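Local coordinates for phage-like element PBSX protein XepA (Bacillus subtilis, PDB 6IA5), which is of unknown function and does not seem to take part in host cell lysis, although it belongs to a prophage lytic cassette and assembles as a pentamer, at residues N89-T95 and K116-R122; I67-W73 and A108-L114; R78-F83 and Y123-Q129. One frame throughout, in Å; residues are numbered along the deposited sequence.

Interaction 1. Residues N89-T95 and K116-R122; sequences NNNVWTT and KRYYRFR. With ACT (acetate ion), chain B.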
loop_
_atom_site.group_PDB
_atom_site.type_symbol
_atom_site.label_atom_id
_atom_site.label_comp_id
_atom_site.label_asym_id
_atom_site.label_seq_id
_atom_site.Cartn_x
_atom_site.Cartn_y
_atom_site.Cartn_z
ATOM N N ASN E 89 32.273 13.589 -19.459
ATOM C CA ASN E 89 33.225 14.482 -20.117
ATOM C C ASN E 89 32.927 14.668 -21.602
ATOM O O ASN E 89 33.691 15.330 -22.292
ATOM C CB ASN E 89 34.673 14.024 -19.919
ATOM C CG ASN E 89 34.912 12.611 -20.403
ATOM O OD1 ASN E 89 34.166 12.097 -21.228
ATOM N ND2 ASN E 89 35.941 11.961 -19.880
ATOM N N ASN E 90 31.840 14.066 -22.110
ATOM C CA ASN E 90 31.477 14.191 -23.514
ATOM C C ASN E 90 32.565 13.576 -24.396
ATOM O O ASN E 90 32.762 13.995 -25.536
ATOM C CB ASN E 90 31.183 15.641 -23.911
ATOM C CG ASN E 90 30.415 15.735 -25.217
ATOM O OD1 ASN E 90 29.798 14.764 -25.666
ATOM N ND2 ASN E 90 30.447 16.893 -25.854
ATOM N N ASN E 91 33.254 12.563 -23.868
ATOM C CA ASN E 91 34.363 11.957 -24.581
ATOM C C ASN E 91 34.354 10.449 -24.348
ATOM O O ASN E 91 34.396 9.670 -25.287
ATOM C CB ASN E 91 35.703 12.553 -24.149
ATOM C CG ASN E 91 36.829 12.030 -25.013
ATOM O OD1 ASN E 91 36.828 12.235 -26.227
ATOM N ND2 ASN E 91 37.761 11.317 -24.401
ATOM N N VAL E 92 34.316 10.029 -23.082
ATOM C CA VAL E 92 34.230 8.613 -22.768
ATOM C C VAL E 92 32.786 8.307 -22.358
ATOM O O VAL E 92 32.220 8.995 -21.504
ATOM C CB VAL E 92 35.251 8.249 -21.675
ATOM C CG1 VAL E 92 35.099 6.815 -21.197
ATOM C CG2 VAL E 92 36.682 8.558 -22.128
ATOM N N TRP E 93 32.208 7.274 -22.987
ATOM C CA TRP E 93 30.781 6.967 -22.928
ATOM C C TRP E 93 30.567 5.632 -22.216
ATOM O O TRP E 93 31.305 4.684 -22.456
ATOM C CB TRP E 93 30.193 6.971 -24.350
ATOM C CG TRP E 93 30.158 8.368 -24.891
ATOM C CD1 TRP E 93 31.141 9.003 -25.602
ATOM C CD2 TRP E 93 29.123 9.351 -24.683
ATOM N NE1 TRP E 93 30.780 10.300 -25.877
ATOM C CE2 TRP E 93 29.544 10.546 -25.322
ATOM C CE3 TRP E 93 27.873 9.341 -24.041
ATOM C CZ2 TRP E 93 28.761 11.704 -25.338
ATOM C CZ3 TRP E 93 27.105 10.493 -24.048
ATOM C CH2 TRP E 93 27.546 11.661 -24.682
ATOM N N THR E 94 29.549 5.561 -21.351
ATOM C CA THR E 94 29.083 4.275 -20.848
ATOM C C THR E 94 27.652 4.035 -21.339
ATOM O O THR E 94 26.908 4.988 -21.540
ATOM C CB THR E 94 29.217 4.198 -19.322
ATOM O OG1 THR E 94 28.475 5.301 -18.803
ATOM C CG2 THR E 94 30.656 4.296 -18.856
ATOM N N THR E 95 27.292 2.765 -21.546
ATOM C CA THR E 95 25.981 2.393 -22.046
ATOM C C THR E 95 25.021 2.247 -20.877
ATOM O O THR E 95 25.276 1.432 -19.984
ATOM C CB THR E 95 26.030 1.051 -22.794
ATOM O OG1 THR E 95 27.015 1.224 -23.814
ATOM C CG2 THR E 95 24.697 0.716 -23.431
ATOM N N LYS E 116 24.768 11.318 -15.542
ATOM C CA LYS E 116 25.968 12.036 -15.941
ATOM C C LYS E 116 25.551 13.289 -16.703
ATOM O O LYS E 116 24.375 13.473 -16.997
ATOM C CB LYS E 116 26.855 11.125 -16.794
ATOM C CG LYS E 116 27.167 9.793 -16.137
ATOM C CD LYS E 116 28.247 9.021 -16.829
ATOM C CE LYS E 116 28.543 7.747 -16.056
ATOM N NZ LYS E 116 29.532 6.906 -16.773
ATOM N N ARG E 117 26.533 14.109 -17.086
ATOM C CA ARG E 117 26.238 15.404 -17.665
ATOM C C ARG E 117 25.668 15.305 -19.090
ATOM O O ARG E 117 24.804 16.098 -19.458
ATOM C CB ARG E 117 27.463 16.309 -17.574
ATOM C CG ARG E 117 27.208 17.682 -18.171
ATOM C CD ARG E 117 28.318 18.643 -17.815
ATOM N NE ARG E 117 28.030 19.846 -18.568
ATOM C CZ ARG E 117 28.750 20.959 -18.509
ATOM N NH1 ARG E 117 29.841 21.010 -17.773
ATOM N NH2 ARG E 117 28.380 22.018 -19.204
ATOM N N TYR E 118 26.156 14.353 -19.894
ATOM C CA TYR E 118 25.847 14.285 -21.317
ATOM C C TYR E 118 25.175 12.954 -21.627
ATOM O O TYR E 118 25.531 11.933 -21.032
ATOM C CB TYR E 118 27.132 14.370 -22.159
ATOM C CG TYR E 118 27.927 15.629 -21.927
ATOM C CD1 TYR E 118 27.648 16.786 -22.640
ATOM C CD2 TYR E 118 28.930 15.676 -20.969
ATOM C CE1 TYR E 118 28.358 17.957 -22.422
ATOM C CE2 TYR E 118 29.647 16.836 -20.734
ATOM C CZ TYR E 118 29.363 17.971 -21.475
ATOM O OH TYR E 118 30.054 19.123 -21.261
ATOM N N TYR E 119 24.224 12.984 -22.570
ATOM C CA TYR E 119 23.564 11.775 -23.046
ATOM C C TYR E 119 23.676 11.731 -24.569
ATOM O O TYR E 119 23.877 12.774 -25.202
ATOM C CB TYR E 119 22.097 11.708 -22.575
ATOM C CG TYR E 119 21.225 12.858 -23.013
ATOM C CD1 TYR E 119 21.194 14.048 -22.291
ATOM C CD2 TYR E 119 20.436 12.775 -24.158
ATOM C CE1 TYR E 119 20.415 15.123 -22.694
ATOM C CE2 TYR E 119 19.635 13.839 -24.559
ATOM C CZ TYR E 119 19.625 15.015 -23.826
ATOM O OH TYR E 119 18.869 16.072 -24.250
ATOM N N ARG E 120 23.516 10.524 -25.147
ATOM C CA ARG E 120 23.405 10.398 -26.588
ATOM C C ARG E 120 22.744 9.067 -26.918
ATOM O O ARG E 120 22.735 8.145 -26.091
ATOM C CB ARG E 120 24.803 10.419 -27.243
ATOM C CG ARG E 120 25.555 9.102 -27.096
ATOM C CD ARG E 120 26.902 9.145 -27.815
ATOM N NE ARG E 120 27.597 7.876 -27.652
ATOM C CZ ARG E 120 28.852 7.653 -28.049
ATOM N NH1 ARG E 120 29.522 8.604 -28.671
ATOM N NH2 ARG E 120 29.438 6.493 -27.803
ATOM N N PHE E 121 22.185 9.004 -28.131
ATOM C CA PHE E 121 21.807 7.749 -28.746
ATOM C C PHE E 121 22.925 7.345 -29.704
ATOM O O PHE E 121 23.501 8.190 -30.391
ATOM C CB PHE E 121 20.506 7.907 -29.541
ATOM C CG PHE E 121 19.249 8.008 -28.704
ATOM C CD1 PHE E 121 19.309 8.060 -27.314
ATOM C CD2 PHE E 121 18.007 8.061 -29.318
ATOM C CE1 PHE E 121 18.144 8.167 -26.554
ATOM C CE2 PHE E 121 16.848 8.182 -28.556
ATOM C CZ PHE E 121 16.916 8.238 -27.183
ATOM N N ARG E 122 23.199 6.040 -29.733
ATOM C CA ARG E 122 24.087 5.445 -30.718
ATOM C C ARG E 122 23.371 4.215 -31.262
ATOM O O ARG E 122 22.977 3.332 -30.501
ATOM C CB ARG E 122 25.454 5.133 -30.085
ATOM C CG ARG E 122 26.470 4.513 -31.038
ATOM C CD ARG E 122 27.857 4.349 -30.411
ATOM N NE ARG E 122 27.845 3.491 -29.229
ATOM C CZ ARG E 122 27.875 2.156 -29.229
ATOM N NH1 ARG E 122 28.017 1.482 -30.360
ATOM N NH2 ARG E 122 27.736 1.485 -28.099
HETATM C C ACT B . 32.641 8.994 -17.918
HETATM O O ACT B . 33.107 10.013 -18.492
HETATM O OXT ACT B . 31.624 9.105 -17.224
HETATM C CH3 ACT B . 33.254 7.607 -18.002
#
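Strands that are not immediate neighbours in a sheet can still meet through their side chains, as the segment K116-R122 illustrates. At its start, K116 reaches across to T94, its NZ donating to T94 OG1 at 2.8 Å. K116 NZ also donates to OXT of an acetate ion at 3.1 Å; the acetate, probably from the crystallisation liquor, sits beside the loop carrying N89 and V92. R117 turns elsewhere, to D60 and, by a cation-pi contact, to Y75 of the second subunit. Y118 offers its ring to the loop: N90 CB lies 3.6 Å from the Y118 ring centroid, squarely over the face, a CH-pi contact. That loop is held in shape by N89, whose OD1 accepts from V92 N at 2.8 Å in an Asx motif. W93 then folds over the segment, W93 CH2 coming within 3.7 Å of Y118 CB and W93 CZ3 within 3.7 Å of Y119 C, while the Y119 side chain packs on strand 133-140. The R120 guanidinium lies flat on W93 with planes at 7°, and R120 CZ is 3.6 Å from the centroid of the five-membered ring, a cation-pi stack, with R120 CD 3.7 Å from the centroid of the six-membered ring in a CH-pi contact. E85 forms salt bridges with R120 and R122 and a hydrogen bond with T95 OG1. The arrangement is a beta hairpin, strands 80-87 and 94-101, whose connecting loop and W93 lean across the intervening strand onto 118-125, on the outer face of one four-stranded antiparallel sheet of a beta sandwich.

Interaction 2. Residues I67-W73 and A108-L114; sequences ISKVKGW and ATDWVYL. With ACT (acetate ion), chain C.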
loop_
_atom_site.group_PDB
_atom_site.type_symbol
_atom_site.label_atom_id
_atom_site.label_comp_id
_atom_site.label_asym_id
_atom_site.label_seq_id
_atom_site.Cartn_x
_atom_site.Cartn_y
_atom_site.Cartn_z
ATOM N N ILE E 67 17.425 18.622 -18.298
ATOM C CA ILE E 67 16.978 17.319 -18.771
ATOM C C ILE E 67 17.207 16.272 -17.685
ATOM O O ILE E 67 18.332 16.112 -17.215
ATOM C CB ILE E 67 17.662 16.923 -20.100
ATOM C CG1 ILE E 67 17.480 17.983 -21.199
ATOM C CG2 ILE E 67 17.169 15.565 -20.561
ATOM C CD1 ILE E 67 16.035 18.418 -21.407
ATOM N N SER E 68 16.138 15.539 -17.317
ATOM C CA SER E 68 16.220 14.513 -16.281
ATOM C C SER E 68 16.164 13.098 -16.868
ATOM O O SER E 68 16.607 12.153 -16.220
ATOM C CB SER E 68 15.115 14.724 -15.267
ATOM O OG SER E 68 13.866 14.558 -15.934
ATOM N N LYS E 69 15.580 12.940 -18.065
ATOM C CA LYS E 69 15.298 11.595 -18.573
ATOM C C LYS E 69 15.173 11.633 -20.091
ATOM O O LYS E 69 14.943 12.691 -20.691
ATOM C CB LYS E 69 13.985 11.038 -17.981
ATOM C CG LYS E 69 12.737 11.861 -18.270
ATOM C CD LYS E 69 11.471 11.280 -17.603
ATOM C CE LYS E 69 10.227 12.048 -17.990
ATOM N NZ LYS E 69 9.025 11.589 -17.241
ATOM N N VAL E 70 15.309 10.457 -20.712
ATOM C CA VAL E 70 15.323 10.375 -22.160
ATOM C C VAL E 70 14.672 9.065 -22.575
ATOM O O VAL E 70 14.732 8.076 -21.845
ATOM C CB VAL E 70 16.759 10.524 -22.728
ATOM C CG1 VAL E 70 17.683 9.383 -22.332
ATOM C CG2 VAL E 70 16.756 10.699 -24.249
ATOM N N LYS E 71 14.032 9.085 -23.745
ATOM C CA LYS E 71 13.402 7.890 -24.273
ATOM C C LYS E 71 13.573 7.906 -25.784
ATOM O O LYS E 71 13.540 8.978 -26.392
ATOM C CB LYS E 71 11.918 7.845 -23.894
ATOM C CG LYS E 71 11.194 6.574 -24.313
ATOM C CD LYS E 71 9.789 6.493 -23.745
ATOM C CE LYS E 71 9.141 5.166 -24.094
ATOM N NZ LYS E 71 7.776 5.103 -23.578
ATOM N N GLY E 72 13.719 6.712 -26.378
ATOM C CA GLY E 72 13.946 6.616 -27.812
ATOM C C GLY E 72 12.989 5.656 -28.513
ATOM O O GLY E 72 12.479 4.714 -27.898
ATOM N N TRP E 73 12.764 5.915 -29.812
ATOM C CA TRP E 73 12.034 5.015 -30.694
ATOM C C TRP E 73 12.838 4.854 -31.978
ATOM O O TRP E 73 13.289 5.844 -32.544
ATOM C CB TRP E 73 10.671 5.586 -31.049
ATOM C CG TRP E 73 9.716 5.693 -29.899
ATOM C CD1 TRP E 73 8.703 4.835 -29.582
ATOM C CD2 TRP E 73 9.699 6.733 -28.908
ATOM N NE1 TRP E 73 8.038 5.286 -28.469
ATOM C CE2 TRP E 73 8.629 6.445 -28.033
ATOM C CE3 TRP E 73 10.464 7.886 -28.696
ATOM C CZ2 TRP E 73 8.312 7.262 -26.947
ATOM C CZ3 TRP E 73 10.145 8.697 -27.629
ATOM C CH2 TRP E 73 9.081 8.388 -26.768
ATOM N N ALA E 108 10.800 0.756 -28.877
ATOM C CA ALA E 108 10.957 1.850 -27.924
ATOM C C ALA E 108 11.885 1.410 -26.792
ATOM O O ALA E 108 11.848 0.253 -26.388
ATOM C CB ALA E 108 9.587 2.218 -27.373
ATOM N N THR E 109 12.700 2.332 -26.273
ATOM C CA THR E 109 13.372 2.105 -24.996
ATOM C C THR E 109 12.382 2.389 -23.866
ATOM O O THR E 109 11.276 2.843 -24.116
ATOM C CB THR E 109 14.605 3.012 -24.872
ATOM O OG1 THR E 109 14.164 4.359 -24.637
ATOM C CG2 THR E 109 15.469 2.988 -26.122
ATOM N N ASP E 110 12.782 2.139 -22.622
ATOM C CA ASP E 110 12.104 2.724 -21.479
ATOM C C ASP E 110 12.528 4.182 -21.322
ATOM O O ASP E 110 13.490 4.617 -21.952
ATOM C CB ASP E 110 12.508 1.978 -20.209
ATOM C CG ASP E 110 11.925 0.578 -20.134
ATOM O OD1 ASP E 110 11.011 0.273 -20.917
ATOM O OD2 ASP E 110 12.373 -0.185 -19.273
ATOM N N TRP E 111 11.829 4.927 -20.451
ATOM C CA TRP E 111 12.384 6.169 -19.950
ATOM C C TRP E 111 13.653 5.832 -19.178
ATOM O O TRP E 111 13.612 4.990 -18.274
ATOM C CB TRP E 111 11.371 6.907 -19.046
ATOM C CG TRP E 111 10.315 7.604 -19.842
ATOM C CD1 TRP E 111 9.019 7.204 -20.033
ATOM C CD2 TRP E 111 10.504 8.809 -20.613
ATOM N NE1 TRP E 111 8.376 8.101 -20.864
ATOM C CE2 TRP E 111 9.261 9.100 -21.226
ATOM C CE3 TRP E 111 11.604 9.649 -20.870
ATOM C CZ2 TRP E 111 9.094 10.210 -22.061
ATOM C CZ3 TRP E 111 11.428 10.759 -21.683
ATOM C CH2 TRP E 111 10.188 11.036 -22.273
ATOM N N VAL E 112 14.760 6.481 -19.551
ATOM C CA VAL E 112 16.016 6.325 -18.849
ATOM C C VAL E 112 16.281 7.612 -18.077
ATOM O O VAL E 112 16.322 8.687 -18.674
ATOM C CB VAL E 112 17.149 6.029 -19.851
ATOM C CG1 VAL E 112 18.535 6.150 -19.210
ATOM C CG2 VAL E 112 16.955 4.675 -20.520
ATOM N N TYR E 113 16.422 7.488 -16.750
ATOM C CA TYR E 113 16.680 8.627 -15.880
ATOM C C TYR E 113 18.190 8.830 -15.849
ATOM O O TYR E 113 18.924 7.888 -15.554
ATOM C CB TYR E 113 16.044 8.419 -14.500
ATOM C CG TYR E 113 14.543 8.564 -14.544
ATOM C CD1 TYR E 113 13.747 7.554 -15.077
ATOM C CD2 TYR E 113 13.922 9.742 -14.142
ATOM C CE1 TYR E 113 12.360 7.683 -15.160
ATOM C CE2 TYR E 113 12.539 9.888 -14.218
ATOM C CZ TYR E 113 11.764 8.854 -14.719
ATOM O OH TYR E 113 10.414 9.003 -14.811
ATOM N N LEU E 114 18.630 10.053 -16.176
ATOM C CA LEU E 114 20.028 10.308 -16.468
ATOM C C LEU E 114 20.764 10.703 -15.190
ATOM O O LEU E 114 20.159 11.270 -14.270
ATOM C CB LEU E 114 20.079 11.436 -17.499
ATOM C CG LEU E 114 19.452 11.083 -18.850
ATOM C CD1 LEU E 114 19.351 12.332 -19.709
ATOM C CD2 LEU E 114 20.260 9.978 -19.558
HETATM C C ACT C . 8.421 3.448 -19.828
HETATM O O ACT C . 7.358 3.870 -19.330
HETATM O OXT ACT C . 9.482 3.419 -19.161
HETATM C CH3 ACT C . 8.315 2.986 -21.236
HETATM O O HOH W 1 17.600 12.182 -13.826
HETATM O O HOH W 2 8.816 8.996 -16.832
#
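An edge strand can keep its pairing across an irregularity if a side chain takes over a backbone role. In the backbone, V70 and V112 form an antiparallel hydrogen-bonded pair (V112 N to V70 O 2.8 Å, V70 N to V112 O 2.9 Å), and L114 N donates to S68 O at 2.9 Å. Further along, T109 N donates to G72 O, also at 2.9 Å, but segment 108-114 has one residue more than its partner between V112 and A108. The shift is bridged by the T109 hydroxyl: G72 N donates to T109 OG1 at 3.0 Å, and T109 OG1 donates to D110 O at 2.8 Å. The strands form one margin of a four-stranded antiparallel sheet, 107-113 being outermost within the chain, and this sheet faces a second to make a beta sandwich. Apolar contacts line the inward side, where V70 CG1 meets L114 CD2 at 3.8 Å and V112 packs on I84 of the facing sheet. Aromatic contacts dominate the other side. The six-membered ring of W111 is clasped between two lysines, K71 CB 3.6 Å from its centroid over one face and K69 CE 4.1 Å over the opposite one, with K69 NZ in a cation-pi contact at 4.7 Å; K69 CB covers the Y113 ring. A water links K69 NZ and Y113 OH, 2.6 Å from each; in the third subunit, K69 NZ also binds E143 O and, by a salt bridge, D145, which accepts from Y113 OH. An acetate, probably from the crystallisation liquor, accepts from W111 N (OXT, 3.1 Å) and from N149 of the fifth subunit.

Interaction 3. Residues R78-F83 and Y123-Q129; sequences REGTLF and YVNGNLQ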
loop_
_atom_site.group_PDB
_atom_site.type_symbol
_atom_site.label_atom_id
_atom_site.label_comp_id
_atom_site.label_asym_id
_atom_site.label_seq_id
_atom_site.Cartn_x
_atom_site.Cartn_y
_atom_site.Cartn_z
ATOM N N ARG E 78 15.671 -3.188 -41.481
ATOM C CA ARG E 78 16.567 -4.284 -41.131
ATOM C C ARG E 78 16.928 -4.169 -39.653
ATOM O O ARG E 78 16.868 -3.079 -39.092
ATOM C CB ARG E 78 17.878 -4.200 -41.927
ATOM C CG ARG E 78 17.710 -4.218 -43.438
ATOM C CD ARG E 78 17.251 -5.582 -43.907
ATOM N NE ARG E 78 17.060 -5.516 -45.350
ATOM C CZ ARG E 78 16.701 -6.527 -46.124
ATOM N NH1 ARG E 78 16.412 -6.297 -47.390
ATOM N NH2 ARG E 78 16.622 -7.754 -45.641
ATOM N N GLU E 79 17.401 -5.273 -39.068
ATOM C CA GLU E 79 17.668 -5.291 -37.642
ATOM C C GLU E 79 18.923 -4.479 -37.293
ATOM O O GLU E 79 19.854 -4.320 -38.094
ATOM C CB GLU E 79 17.723 -6.725 -37.118
ATOM C CG GLU E 79 19.068 -7.367 -37.375
ATOM C CD GLU E 79 19.263 -8.779 -36.890
ATOM O OE1 GLU E 79 20.413 -9.229 -36.887
ATOM O OE2 GLU E 79 18.279 -9.426 -36.530
ATOM N N GLY E 80 18.920 -3.976 -36.055
ATOM C CA GLY E 80 20.021 -3.205 -35.498
ATOM C C GLY E 80 19.894 -3.153 -33.981
ATOM O O GLY E 80 19.089 -3.884 -33.407
ATOM N N THR E 81 20.692 -2.283 -33.351
ATOM C CA THR E 81 20.684 -2.126 -31.905
ATOM C C THR E 81 20.750 -0.644 -31.568
ATOM O O THR E 81 21.581 0.071 -32.118
ATOM C CB THR E 81 21.876 -2.838 -31.263
ATOM O OG1 THR E 81 21.877 -4.155 -31.805
ATOM C CG2 THR E 81 21.762 -2.956 -29.758
ATOM N N LEU E 82 19.849 -0.203 -30.673
ATOM C CA LEU E 82 19.885 1.166 -30.162
ATOM C C LEU E 82 20.491 1.181 -28.755
ATOM O O LEU E 82 20.098 0.397 -27.902
ATOM C CB LEU E 82 18.458 1.737 -30.156
ATOM C CG LEU E 82 18.309 3.111 -29.491
ATOM C CD1 LEU E 82 19.149 4.150 -30.233
ATOM C CD2 LEU E 82 16.841 3.519 -29.442
ATOM N N PHE E 83 21.449 2.083 -28.539
ATOM C CA PHE E 83 22.092 2.279 -27.250
ATOM C C PHE E 83 21.777 3.685 -26.756
ATOM O O PHE E 83 21.834 4.640 -27.526
ATOM C CB PHE E 83 23.625 2.176 -27.384
ATOM C CG PHE E 83 24.103 0.818 -27.843
ATOM C CD1 PHE E 83 24.230 -0.240 -26.954
ATOM C CD2 PHE E 83 24.375 0.582 -29.185
ATOM C CE1 PHE E 83 24.613 -1.500 -27.395
ATOM C CE2 PHE E 83 24.788 -0.670 -29.616
ATOM C CZ PHE E 83 24.908 -1.708 -28.717
ATOM N N TYR E 123 23.173 4.179 -32.581
ATOM C CA TYR E 123 22.468 3.085 -33.219
ATOM C C TYR E 123 23.442 2.339 -34.137
ATOM O O TYR E 123 24.029 2.959 -35.018
ATOM C CB TYR E 123 21.301 3.623 -34.048
ATOM C CG TYR E 123 20.441 2.522 -34.610
ATOM C CD1 TYR E 123 20.808 1.838 -35.764
ATOM C CD2 TYR E 123 19.280 2.133 -33.961
ATOM C CE1 TYR E 123 20.030 0.804 -36.263
ATOM C CE2 TYR E 123 18.492 1.095 -34.442
ATOM C CZ TYR E 123 18.872 0.431 -35.601
ATOM O OH TYR E 123 18.114 -0.601 -36.087
ATOM N N VAL E 124 23.596 1.024 -33.927
ATOM C CA VAL E 124 24.478 0.213 -34.762
ATOM C C VAL E 124 23.630 -0.695 -35.649
ATOM O O VAL E 124 22.913 -1.560 -35.141
ATOM C CB VAL E 124 25.479 -0.607 -33.926
ATOM C CG1 VAL E 124 26.403 -1.451 -34.807
ATOM C CG2 VAL E 124 26.294 0.273 -32.978
ATOM N N ASN E 125 23.718 -0.498 -36.974
ATOM C CA ASN E 125 22.983 -1.331 -37.924
ATOM C C ASN E 125 23.597 -2.735 -37.947
ATOM O O ASN E 125 24.804 -2.872 -37.747
ATOM C CB ASN E 125 22.975 -0.714 -39.327
ATOM C CG ASN E 125 22.114 -1.470 -40.317
ATOM O OD1 ASN E 125 21.104 -2.063 -39.944
ATOM N ND2 ASN E 125 22.508 -1.453 -41.582
ATOM N N GLY E 126 22.763 -3.760 -38.161
ATOM C CA GLY E 126 23.231 -5.136 -38.242
ATOM C C GLY E 126 23.877 -5.429 -39.607
ATOM O O GLY E 126 24.303 -4.507 -40.310
ATOM N N ASN E 127 23.880 -6.706 -40.000
ATOM C CA ASN E 127 24.647 -7.186 -41.147
ATOM C C ASN E 127 23.986 -6.895 -42.504
ATOM O O ASN E 127 24.537 -7.270 -43.532
ATOM C CB ASN E 127 25.018 -8.665 -40.988
ATOM C CG ASN E 127 23.816 -9.586 -40.926
ATOM O OD1 ASN E 127 22.731 -9.269 -41.416
ATOM N ND2 ASN E 127 23.994 -10.742 -40.314
ATOM N N LEU E 128 22.836 -6.208 -42.530
ATOM C CA LEU E 128 22.211 -5.870 -43.804
ATOM C C LEU E 128 21.962 -4.364 -43.895
ATOM O O LEU E 128 21.485 -3.752 -42.945
ATOM C CB LEU E 128 20.913 -6.664 -43.990
ATOM C CG LEU E 128 21.078 -8.140 -44.355
ATOM C CD1 LEU E 128 19.736 -8.878 -44.265
ATOM C CD2 LEU E 128 21.711 -8.310 -45.744
ATOM N N GLN E 129 22.278 -3.783 -45.057
ATOM C CA GLN E 129 22.092 -2.365 -45.313
ATOM C C GLN E 129 20.618 -1.994 -45.160
ATOM O O GLN E 129 19.749 -2.716 -45.628
ATOM C CB GLN E 129 22.595 -2.028 -46.718
ATOM C CG GLN E 129 22.213 -0.636 -47.187
ATOM C CD GLN E 129 23.146 -0.147 -48.267
ATOM O OE1 GLN E 129 24.333 -0.464 -48.298
ATOM N NE2 GLN E 129 22.608 0.624 -49.189
HETATM O O HOH W 3 18.784 -1.411 -38.524
HETATM O O HOH W 4 20.903 -5.113 -40.538
HETATM O O HOH W 5 23.335 -3.899 -34.325
#
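Three residues, Y123, R78 and V124, account for much of this antiparallel pairing. Y123 lays its ring back over the opposite strand, with T81 O over one face and Y123 OH only 3.3 Å from G80 CA; a CB on residue 80 would collide with that hydroxyl. One water gathers the neighbouring groups, accepting from Y123 OH at 2.7 Å and donating to R78 O at 2.6 Å and N125 OD1 at 2.8 Å. R78 runs its side chain along the turn past the strand end, R78 CG lying 3.3 Å from Q129 O and R78 NH2 3.6 Å from L128 CD1. V124 supplies the hydrogen-bonded pair with T81, N to O at 2.9 Å both ways, which G126 N extends to E79 O at 3.0 Å; V124 CG2 also touches the edge of the F83 ring. Strands 80-87 and 118-125 are the two central strands of their sheet, flanked by 94-101 and 53-60 respectively, while Y123 reaches A74 and A76 of strand 69-76 in the facing sheet.

How the interactions relate
The three contacts lie in the two facing sheets of one beta sandwich. Interactions 1 and 3 belong to the same sheet and share strand 118-125, their centres about 20 Å apart; R122 O and F83 N, 2.8 Å apart, probably join them by a hydrogen bond. Interaction 2 lies in the opposing sheet, its centre about 13 Å from that of interaction 1 and 19 Å from that of interaction 3. Between the sheets F121 CE2 packs on G72 CA at 3.4 Å, and T109 CG2 on L82 CD2 at 3.6 Å. Interaction 2 alternates with each of the others along the chain. One acetate, held by K116, belongs to interaction 1, the other, held by W111 N, to interaction 2; neither marks a known active site.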